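PDB 6PTM: uncharacterized protein from Bacteroides ovatus CL02T12C04, which is an exo-carrageenase of glycoside hydrolase family 42, probably removing sugar units from the ends of carrageenan chains. Local coordinates for residues Pro235-Lys240 against Arg264-Asp269; Arg559-Leu564 against Glu611-Val616. One frame throughout, in Å; residues are numbered along the deposited sequence.

Interaction 1: Pro235-Lys240 against Arg264-Asp269; sequences PKWAEK and RQVNSD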
ATOM      1  N   PRO A 235     -21.943 -19.631   6.615  1.00 21.59           N
ATOM      2  CA  PRO A 235     -22.808 -20.753   6.214  1.00 23.63           C
ATOM      3  C   PRO A 235     -24.252 -20.677   6.760  1.00 26.04           C
ATOM      4  O   PRO A 235     -24.443 -20.356   7.937  1.00 23.82           O
ATOM      5  CB  PRO A 235     -22.077 -21.989   6.748  1.00 22.72           C
ATOM      6  CG  PRO A 235     -21.221 -21.450   7.879  1.00 22.79           C
ATOM      7  CD  PRO A 235     -20.810 -20.053   7.435  1.00 21.31           C
ATOM      8  N   LYS A 236     -25.242 -20.969   5.904  1.00 26.09           N
ATOM      9  CA  LYS A 236     -26.683 -20.832   6.236  1.00 29.05           C
ATOM     10  C   LYS A 236     -27.029 -21.725   7.439  1.00 25.08           C
ATOM     11  O   LYS A 236     -27.837 -21.309   8.256  1.00 24.86           O
ATOM     12  CB  LYS A 236     -27.562 -21.140   5.014  1.00 34.30           C
ATOM     13  CG  LYS A 236     -27.576 -20.030   3.973  1.00 40.05           C
ATOM     14  CD  LYS A 236     -28.331 -18.790   4.427  1.00 47.09           C
ATOM     15  CE  LYS A 236     -27.954 -17.535   3.670  1.00 54.80           C
ATOM     16  NZ  LYS A 236     -28.177 -17.716   2.216  1.00 60.77           N
ATOM     17  N   TRP A 237     -26.451 -22.906   7.577  1.00 23.28           N
ATOM     18  CA  TRP A 237     -26.821 -23.774   8.723  1.00 24.40           C
ATOM     19  C   TRP A 237     -26.528 -23.035  10.036  1.00 25.15           C
ATOM     20  O   TRP A 237     -27.309 -23.199  11.000  1.00 22.23           O
ATOM     21  CB  TRP A 237     -26.126 -25.131   8.661  1.00 24.15           C
ATOM     22  CG  TRP A 237     -24.643 -25.034   8.874  1.00 26.45           C
ATOM     23  CD1 TRP A 237     -23.670 -25.040   7.905  1.00 27.15           C
ATOM     24  CD2 TRP A 237     -23.954 -24.927  10.137  1.00 23.65           C
ATOM     25  NE1 TRP A 237     -22.431 -24.943   8.487  1.00 25.57           N
ATOM     26  CE2 TRP A 237     -22.580 -24.839   9.845  1.00 22.50           C
ATOM     27  CE3 TRP A 237     -24.365 -24.857  11.473  1.00 23.41           C
ATOM     28  CZ2 TRP A 237     -21.621 -24.704  10.839  1.00 24.05           C
ATOM     29  CZ3 TRP A 237     -23.415 -24.697  12.457  1.00 22.18           C
ATOM     30  CH2 TRP A 237     -22.062 -24.646  12.146  1.00 23.77           C
ATOM     31  N   ALA A 238     -25.421 -22.285  10.101  1.00 24.08           N
ATOM     32  CA  ALA A 238     -25.004 -21.549  11.316  1.00 24.70           C
ATOM     33  C   ALA A 238     -25.975 -20.396  11.545  1.00 22.78           C
ATOM     34  O   ALA A 238     -26.307 -20.114  12.708  1.00 25.79           O
ATOM     35  CB  ALA A 238     -23.589 -21.033  11.168  1.00 24.84           C
ATOM     36  N   GLU A 239     -26.355 -19.710  10.477  1.00 22.48           N
ATOM     37  CA  GLU A 239     -27.289 -18.567  10.572  1.00 27.22           C
ATOM     38  C   GLU A 239     -28.644 -19.070  11.122  1.00 27.80           C
ATOM     39  O   GLU A 239     -29.194 -18.418  12.024  1.00 26.24           O
ATOM     40  CB  GLU A 239     -27.430 -17.905   9.204  1.00 29.60           C
ATOM     41  CG  GLU A 239     -28.462 -16.810   9.216  1.00 31.81           C
ATOM     42  CD  GLU A 239     -28.548 -16.030   7.923  1.00 35.67           C
ATOM     43  OE1 GLU A 239     -27.727 -16.332   6.981  1.00 34.23           O
ATOM     44  OE2 GLU A 239     -29.436 -15.118   7.875  1.00 36.93           O
ATOM     45  N   LYS A 240     -29.143 -20.204  10.615  1.00 30.64           N
ATOM     46  CA  LYS A 240     -30.424 -20.832  11.058  1.00 31.99           C
ATOM     47  C   LYS A 240     -30.275 -21.252  12.525  1.00 30.14           C
ATOM     48  O   LYS A 240     -31.147 -20.938  13.299  1.00 31.20           O
ATOM     49  CB  LYS A 240     -30.826 -21.995  10.132  1.00 33.52           C
ATOM     50  CG  LYS A 240     -32.003 -22.843  10.610  1.00 36.34           C
ATOM     51  CD  LYS A 240     -32.453 -23.936   9.651  1.00 36.24           C
ATOM     52  N   ARG A 264     -16.563 -17.969  15.923  1.00 19.53           N
ATOM     53  CA  ARG A 264     -15.239 -18.514  16.304  1.00 19.41           C
ATOM     54  C   ARG A 264     -15.187 -20.048  16.064  1.00 18.71           C
ATOM     55  O   ARG A 264     -14.136 -20.546  15.565  1.00 15.78           O
ATOM     56  CB  ARG A 264     -14.904 -18.090  17.738  1.00 20.90           C
ATOM     57  CG  ARG A 264     -15.074 -16.591  17.947  1.00 23.19           C
ATOM     58  CD  ARG A 264     -13.784 -15.879  18.276  1.00 24.18           C
ATOM     59  NE  ARG A 264     -13.848 -14.419  18.105  1.00 24.31           N
ATOM     60  CZ  ARG A 264     -12.929 -13.582  18.592  1.00 22.97           C
ATOM     61  NH1 ARG A 264     -11.929 -14.062  19.319  1.00 23.13           N
ATOM     62  NH2 ARG A 264     -13.015 -12.281  18.369  1.00 21.36           N
ATOM     63  N   GLN A 265     -16.247 -20.788  16.396  1.00 19.39           N
ATOM     64  CA  GLN A 265     -16.304 -22.250  16.102  1.00 19.97           C
ATOM     65  C   GLN A 265     -16.099 -22.453  14.586  1.00 19.24           C
ATOM     66  O   GLN A 265     -15.284 -23.312  14.166  1.00 19.03           O
ATOM     67  CB  GLN A 265     -17.632 -22.861  16.571  1.00 20.74           C
ATOM     68  CG  GLN A 265     -17.839 -24.318  16.105  1.00 20.49           C
ATOM     69  CD  GLN A 265     -19.249 -24.785  16.372  1.00 22.74           C
ATOM     70  OE1 GLN A 265     -19.754 -24.543  17.456  1.00 21.48           O
ATOM     71  NE2 GLN A 265     -19.921 -25.373  15.375  1.00 20.59           N
ATOM     72  N   VAL A 266     -16.809 -21.687  13.777  1.00 17.97           N
ATOM     73  CA  VAL A 266     -16.849 -21.927  12.310  1.00 19.62           C
ATOM     74  C   VAL A 266     -15.464 -21.614  11.731  1.00 19.30           C
ATOM     75  O   VAL A 266     -14.925 -22.435  10.936  1.00 18.27           O
ATOM     76  CB  VAL A 266     -17.998 -21.159  11.615  1.00 18.62           C
ATOM     77  CG1 VAL A 266     -17.837 -21.183  10.107  1.00 19.71           C
ATOM     78  CG2 VAL A 266     -19.375 -21.701  11.999  1.00 18.63           C
ATOM     79  N   ASN A 267     -14.881 -20.481  12.119  1.00 17.95           N
ATOM     80  CA  ASN A 267     -13.536 -20.107  11.629  1.00 18.31           C
ATOM     81  C   ASN A 267     -12.516 -21.160  12.081  1.00 16.61           C
ATOM     82  O   ASN A 267     -11.702 -21.547  11.243  1.00 16.15           O
ATOM     83  CB  ASN A 267     -13.173 -18.681  12.046  1.00 17.67           C
ATOM     84  CG  ASN A 267     -13.854 -17.683  11.147  1.00 17.69           C
ATOM     85  OD1 ASN A 267     -13.313 -17.280  10.115  1.00 21.13           O
ATOM     86  ND2 ASN A 267     -15.062 -17.305  11.505  1.00 15.63           N
ATOM     87  N   SER A 268     -12.541 -21.580  13.346  1.00 16.11           N
ATOM     88  CA  SER A 268     -11.651 -22.638  13.905  1.00 16.88           C
ATOM     89  C   SER A 268     -11.815 -23.921  13.073  1.00 15.85           C
ATOM     90  O   SER A 268     -10.800 -24.527  12.707  1.00 15.24           O
ATOM     91  CB  SER A 268     -11.909 -22.871  15.371  1.00 18.63           C
ATOM     92  OG  SER A 268     -11.437 -21.750  16.118  1.00 22.13           O
ATOM     93  N   ASP A 269     -13.051 -24.259  12.710  1.00 17.20           N
ATOM     94  CA  ASP A 269     -13.357 -25.506  11.959  1.00 18.97           C
ATOM     95  C   ASP A 269     -12.816 -25.374  10.534  1.00 17.72           C
ATOM     96  O   ASP A 269     -12.217 -26.359  10.034  1.00 17.31           O
ATOM     97  CB  ASP A 269     -14.852 -25.851  11.996  1.00 19.53           C
ATOM     98  CG  ASP A 269     -15.313 -26.499  13.289  1.00 19.06           C
ATOM     99  OD1 ASP A 269     -14.473 -26.924  14.062  1.00 20.27           O
ATOM    100  OD2 ASP A 269     -16.514 -26.600  13.471  1.00 22.87           O
TER
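P235, the first residue to reach across, stands at the N-cap position of helix 236-241 and lays the CG corner of its ring 4.1 Å from CG1 of V266. The proline ring and the valine lie alongside, pointing opposite ways. Backbone carbonyl P235 O also takes the N-H of E239, so the same residue starts the helix and touches the partner.

Next comes W237. Its CG sits between the backbone N and the carbonyl carbon (chi1 68°), which carries the indole across its own helix toward the partner, one face over the A238 methyl, and sets the six-membered ring against V266. There CZ2 lies 3.9 Å from V266 CG2, an oblique approach. The amide of Q265, on an extended side chain, comes to the ring's edge, NE2 3.9 Å from W237 CH2, with the two planes 22° apart. Their polar groups are bonded elsewhere: W237 NE1 to V201 O and Q265 NE2 to N204 OD1.

A238 completes the contact, its CB 4.3 Å from V266 CG2; the valine thus spreads one methyl to the proline and the other to W237 and A238.

The short segments run nearly antiparallel at 160°, axes 11.7 Å apart. Helix 236-241, in the loop after strand 225-230, packs on helix 261-278, which meets helix 358-385 through R264, N267 and S268, while N198, V201 and N204 follow strand 192-197.

Interaction 2: Arg559-Leu564 against Glu611-Val616; sequences RQRKPL and EWDAIV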
ATOM      1  N   ARG A 559      15.443   0.804   2.874  1.00 13.89           N
ATOM      2  CA  ARG A 559      15.989   0.584   4.241  1.00 13.58           C
ATOM      3  C   ARG A 559      16.642   1.857   4.767  1.00 14.40           C
ATOM      4  O   ARG A 559      16.997   1.872   5.960  1.00 13.50           O
ATOM      5  CB  ARG A 559      17.051  -0.516   4.249  1.00 13.83           C
ATOM      6  CG  ARG A 559      16.485  -1.894   3.942  1.00 14.27           C
ATOM      7  CD  ARG A 559      17.570  -2.863   3.575  1.00 14.46           C
ATOM      8  NE  ARG A 559      17.076  -4.231   3.409  1.00 15.30           N
ATOM      9  CZ  ARG A 559      17.805  -5.212   2.875  1.00 17.07           C
ATOM     10  NH1 ARG A 559      19.040  -4.967   2.438  1.00 16.23           N
ATOM     11  NH2 ARG A 559      17.324  -6.445   2.810  1.00 16.74           N
ATOM     12  N   GLN A 560      16.838   2.871   3.930  1.00 13.92           N
ATOM     13  CA  GLN A 560      17.603   4.066   4.376  1.00 14.21           C
ATOM     14  C   GLN A 560      17.008   4.613   5.681  1.00 14.45           C
ATOM     15  O   GLN A 560      15.772   4.748   5.787  1.00 15.20           O
ATOM     16  CB  GLN A 560      17.636   5.157   3.313  1.00 14.46           C
ATOM     17  CG  GLN A 560      18.594   6.299   3.642  1.00 15.89           C
ATOM     18  CD  GLN A 560      18.765   7.219   2.464  1.00 16.48           C
ATOM     19  OE1 GLN A 560      17.805   7.698   1.858  1.00 16.83           O
ATOM     20  NE2 GLN A 560      20.010   7.422   2.078  1.00 18.30           N
ATOM     21  N   ARG A 561      17.888   4.985   6.599  1.00 13.77           N
ATOM     22  CA  ARG A 561      17.586   5.732   7.841  1.00 14.57           C
ATOM     23  C   ARG A 561      16.536   6.805   7.555  1.00 14.19           C
ATOM     24  O   ARG A 561      16.720   7.601   6.595  1.00 14.38           O
ATOM     25  CB  ARG A 561      18.877   6.347   8.385  1.00 15.18           C
ATOM     26  CG  ARG A 561      18.724   7.153   9.669  1.00 16.01           C
ATOM     27  CD  ARG A 561      20.042   7.766  10.080  1.00 15.74           C
ATOM     28  NE  ARG A 561      20.019   8.551  11.307  1.00 15.51           N
ATOM     29  CZ  ARG A 561      20.132   8.070  12.542  1.00 17.38           C
ATOM     30  NH1 ARG A 561      20.136   6.766  12.762  1.00 17.46           N
ATOM     31  NH2 ARG A 561      20.218   8.909  13.564  1.00 17.77           N
ATOM     32  N   LYS A 562      15.455   6.779   8.337  1.00 14.67           N
ATOM     33  CA  LYS A 562      14.395   7.808   8.410  1.00 15.73           C
ATOM     34  C   LYS A 562      14.732   8.744   9.581  1.00 14.88           C
ATOM     35  O   LYS A 562      14.334   8.491  10.726  1.00 13.84           O
ATOM     36  CB  LYS A 562      13.035   7.126   8.586  1.00 16.29           C
ATOM     37  CG  LYS A 562      12.629   6.110   7.524  1.00 17.25           C
ATOM     38  CD  LYS A 562      11.233   5.575   7.792  1.00 18.68           C
ATOM     39  CE  LYS A 562      10.825   4.308   7.053  1.00 19.93           C
ATOM     40  NZ  LYS A 562      10.940   4.432   5.586  1.00 19.72           N
ATOM     41  N   PRO A 563      15.533   9.814   9.376  1.00 14.41           N
ATOM     42  CA  PRO A 563      16.106  10.525  10.519  1.00 15.04           C
ATOM     43  C   PRO A 563      15.163  11.499  11.237  1.00 15.44           C
ATOM     44  O   PRO A 563      15.532  12.079  12.250  1.00 14.64           O
ATOM     45  CB  PRO A 563      17.254  11.299   9.863  1.00 15.71           C
ATOM     46  CG  PRO A 563      16.723  11.599   8.472  1.00 15.70           C
ATOM     47  CD  PRO A 563      16.045  10.300   8.087  1.00 14.27           C
ATOM     48  N   LEU A 564      14.013  11.760  10.646  1.00 15.09           N
ATOM     49  CA  LEU A 564      12.984  12.604  11.267  1.00 15.24           C
ATOM     50  C   LEU A 564      11.740  11.736  11.396  1.00 16.17           C
ATOM     51  O   LEU A 564      11.292  11.126  10.353  1.00 15.92           O
ATOM     52  CB  LEU A 564      12.749  13.853  10.420  1.00 15.79           C
ATOM     53  CG  LEU A 564      13.941  14.802  10.313  1.00 16.28           C
ATOM     54  CD1 LEU A 564      13.664  15.871   9.272  1.00 17.91           C
ATOM     55  CD2 LEU A 564      14.259  15.442  11.660  1.00 17.37           C
ATOM     56  N   GLU A 611      16.745   4.930  15.612  1.00 21.51           N
ATOM     57  CA  GLU A 611      17.668   5.278  14.501  1.00 20.26           C
ATOM     58  C   GLU A 611      17.105   6.533  13.823  1.00 19.15           C
ATOM     59  O   GLU A 611      16.659   6.471  12.640  1.00 18.36           O
ATOM     60  CB  GLU A 611      17.818   4.056  13.592  1.00 21.93           C
ATOM     61  CG  GLU A 611      18.610   2.911  14.208  1.00 22.21           C
ATOM     62  CD  GLU A 611      18.650   1.612  13.403  1.00 25.90           C
ATOM     63  OE1 GLU A 611      17.995   1.517  12.363  1.00 27.50           O
ATOM     64  OE2 GLU A 611      19.324   0.672  13.838  1.00 28.54           O
ATOM     65  N   TRP A 612      17.124   7.639  14.552  1.00 16.82           N
ATOM     66  CA  TRP A 612      16.720   8.966  14.061  1.00 18.18           C
ATOM     67  C   TRP A 612      17.371  10.064  14.903  1.00 18.91           C
ATOM     68  O   TRP A 612      17.943   9.762  15.971  1.00 18.07           O
ATOM     69  CB  TRP A 612      15.195   9.079  14.068  1.00 18.48           C
ATOM     70  CG  TRP A 612      14.607   8.800  15.415  1.00 18.63           C
ATOM     71  CD1 TRP A 612      14.581   9.628  16.493  1.00 19.58           C
ATOM     72  CD2 TRP A 612      13.907   7.615  15.803  1.00 19.37           C
ATOM     73  NE1 TRP A 612      13.920   9.032  17.530  1.00 20.57           N
ATOM     74  CE2 TRP A 612      13.490   7.798  17.133  1.00 19.54           C
ATOM     75  CE3 TRP A 612      13.593   6.421  15.147  1.00 19.89           C
ATOM     76  CZ2 TRP A 612      12.757   6.844  17.818  1.00 18.96           C
ATOM     77  CZ3 TRP A 612      12.858   5.476  15.819  1.00 18.54           C
ATOM     78  CH2 TRP A 612      12.475   5.680  17.146  1.00 20.56           C
ATOM     79  N   ASP A 613      17.294  11.296  14.415  1.00 19.41           N
ATOM     80  CA  ASP A 613      17.984  12.465  15.020  1.00 19.75           C
ATOM     81  C   ASP A 613      16.938  13.292  15.766  1.00 20.14           C
ATOM     82  O   ASP A 613      17.280  14.023  16.689  1.00 19.60           O
ATOM     83  CB  ASP A 613      18.679  13.296  13.934  1.00 19.91           C
ATOM     84  CG  ASP A 613      19.642  12.536  13.062  1.00 18.64           C
ATOM     85  OD1 ASP A 613      20.316  11.675  13.618  1.00 17.01           O
ATOM     86  OD2 ASP A 613      19.697  12.815  11.801  1.00 17.90           O
ATOM     87  N   ALA A 614      15.670  13.237  15.362  1.00 18.26           N
ATOM     88  CA  ALA A 614      14.648  14.039  16.049  1.00 18.77           C
ATOM     89  C   ALA A 614      13.253  13.466  15.842  1.00 18.56           C
ATOM     90  O   ALA A 614      13.014  12.882  14.773  1.00 17.59           O
ATOM     91  CB  ALA A 614      14.709  15.476  15.569  1.00 19.57           C
ATOM     92  N   ILE A 615      12.400  13.688  16.849  1.00 17.11           N
ATOM     93  CA  ILE A 615      10.928  13.527  16.762  1.00 17.95           C
ATOM     94  C   ILE A 615      10.312  14.926  16.640  1.00 17.62           C
ATOM     95  O   ILE A 615      10.657  15.842  17.435  1.00 16.08           O
ATOM     96  CB  ILE A 615      10.430  12.719  17.975  1.00 17.64           C
ATOM     97  CG1 ILE A 615      10.991  11.289  17.947  1.00 17.45           C
ATOM     98  CG2 ILE A 615       8.908  12.762  18.092  1.00 17.68           C
ATOM     99  CD1 ILE A 615      10.716  10.485  19.228  1.00 17.44           C
ATOM    100  N   VAL A 616       9.369  15.081  15.719  1.00 16.94           N
ATOM    101  CA  VAL A 616       8.603  16.343  15.603  1.00 16.91           C
ATOM    102  C   VAL A 616       7.207  16.056  16.138  1.00 16.93           C
ATOM    103  O   VAL A 616       6.678  14.987  15.846  1.00 17.19           O
ATOM    104  CB  VAL A 616       8.636  16.928  14.180  1.00 19.05           C
ATOM    105  CG1 VAL A 616      10.061  17.097  13.702  1.00 20.96           C
ATOM    106  CG2 VAL A 616       7.840  16.121  13.180  1.00 19.99           C
TER
HETATM  107  O   HOH W   1      20.879  11.081  10.265  1.00 15.39           O
HETATM  108  O   HOH W   2      15.463   5.325  10.746  1.00 12.72           O
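L564 and A614 form a parallel bridge, their CA atoms 5.3 Å apart, and the touching parts of the two segments run within 19° of each other. Just ahead of it, P563 O is gripped twice: D613 N binds it at 2.9 Å, and A614 N adds a weak bond at 3.3 Å. Past this point the two chains continue as neighbouring strands.

R561 reaches over the approach to the second strand. With CG anti to the backbone N (chi1 180°) and the chain extended out to NE, it lays one face of its guanidinium over the E611-W612 peptide, W612 N 3.2 Å above the plane. NH2 makes a salt bridge to D613 OD1, 2.8 Å long and fairly straight at 163°; the oxygen lies in the guanidinium plane but is itself met from above the carboxylate plane. A water takes the N-H of R561 NE and donates to D613 OD2, and N688 ND2 also binds OD1. An alanine in place of D613 would probably leave the R561 guanidinium without its charged mate, free to swing off the peptide, and N688 without its acceptor.

On the buried side, L564 CD2 packs 3.9 Å from A614 CB, beneath helix 674-687. Both strands lie in a parallel sheet of order 2-1-3-4-5, that of flavodoxin-like alpha/beta domains, consistent with the second domain of GH42 enzymes.

Overall arrangement
Following the chain from the N terminus, interaction 1 comes first: it closes a loop of 23 residues, mostly irregular, between strand 225-230 and strand 288-292 of what is probably the catalytic (beta/alpha)8 barrel. The chain then completes that barrel and leaves it through helices 534-549 and 551-559. Interaction 2 follows, closing a longer excursion of 46 residues that holds strand 597-600 and several helices and returns to set strand 614-617 beside strand 564-567. The two are in series, neither nested nor crossed. Their centres lie 47 Å apart and their nearest atoms about 31 Å, so they do not touch: the first joins helix 236-241 to helix 261-278, the second two adjacent strands of a parallel sheet.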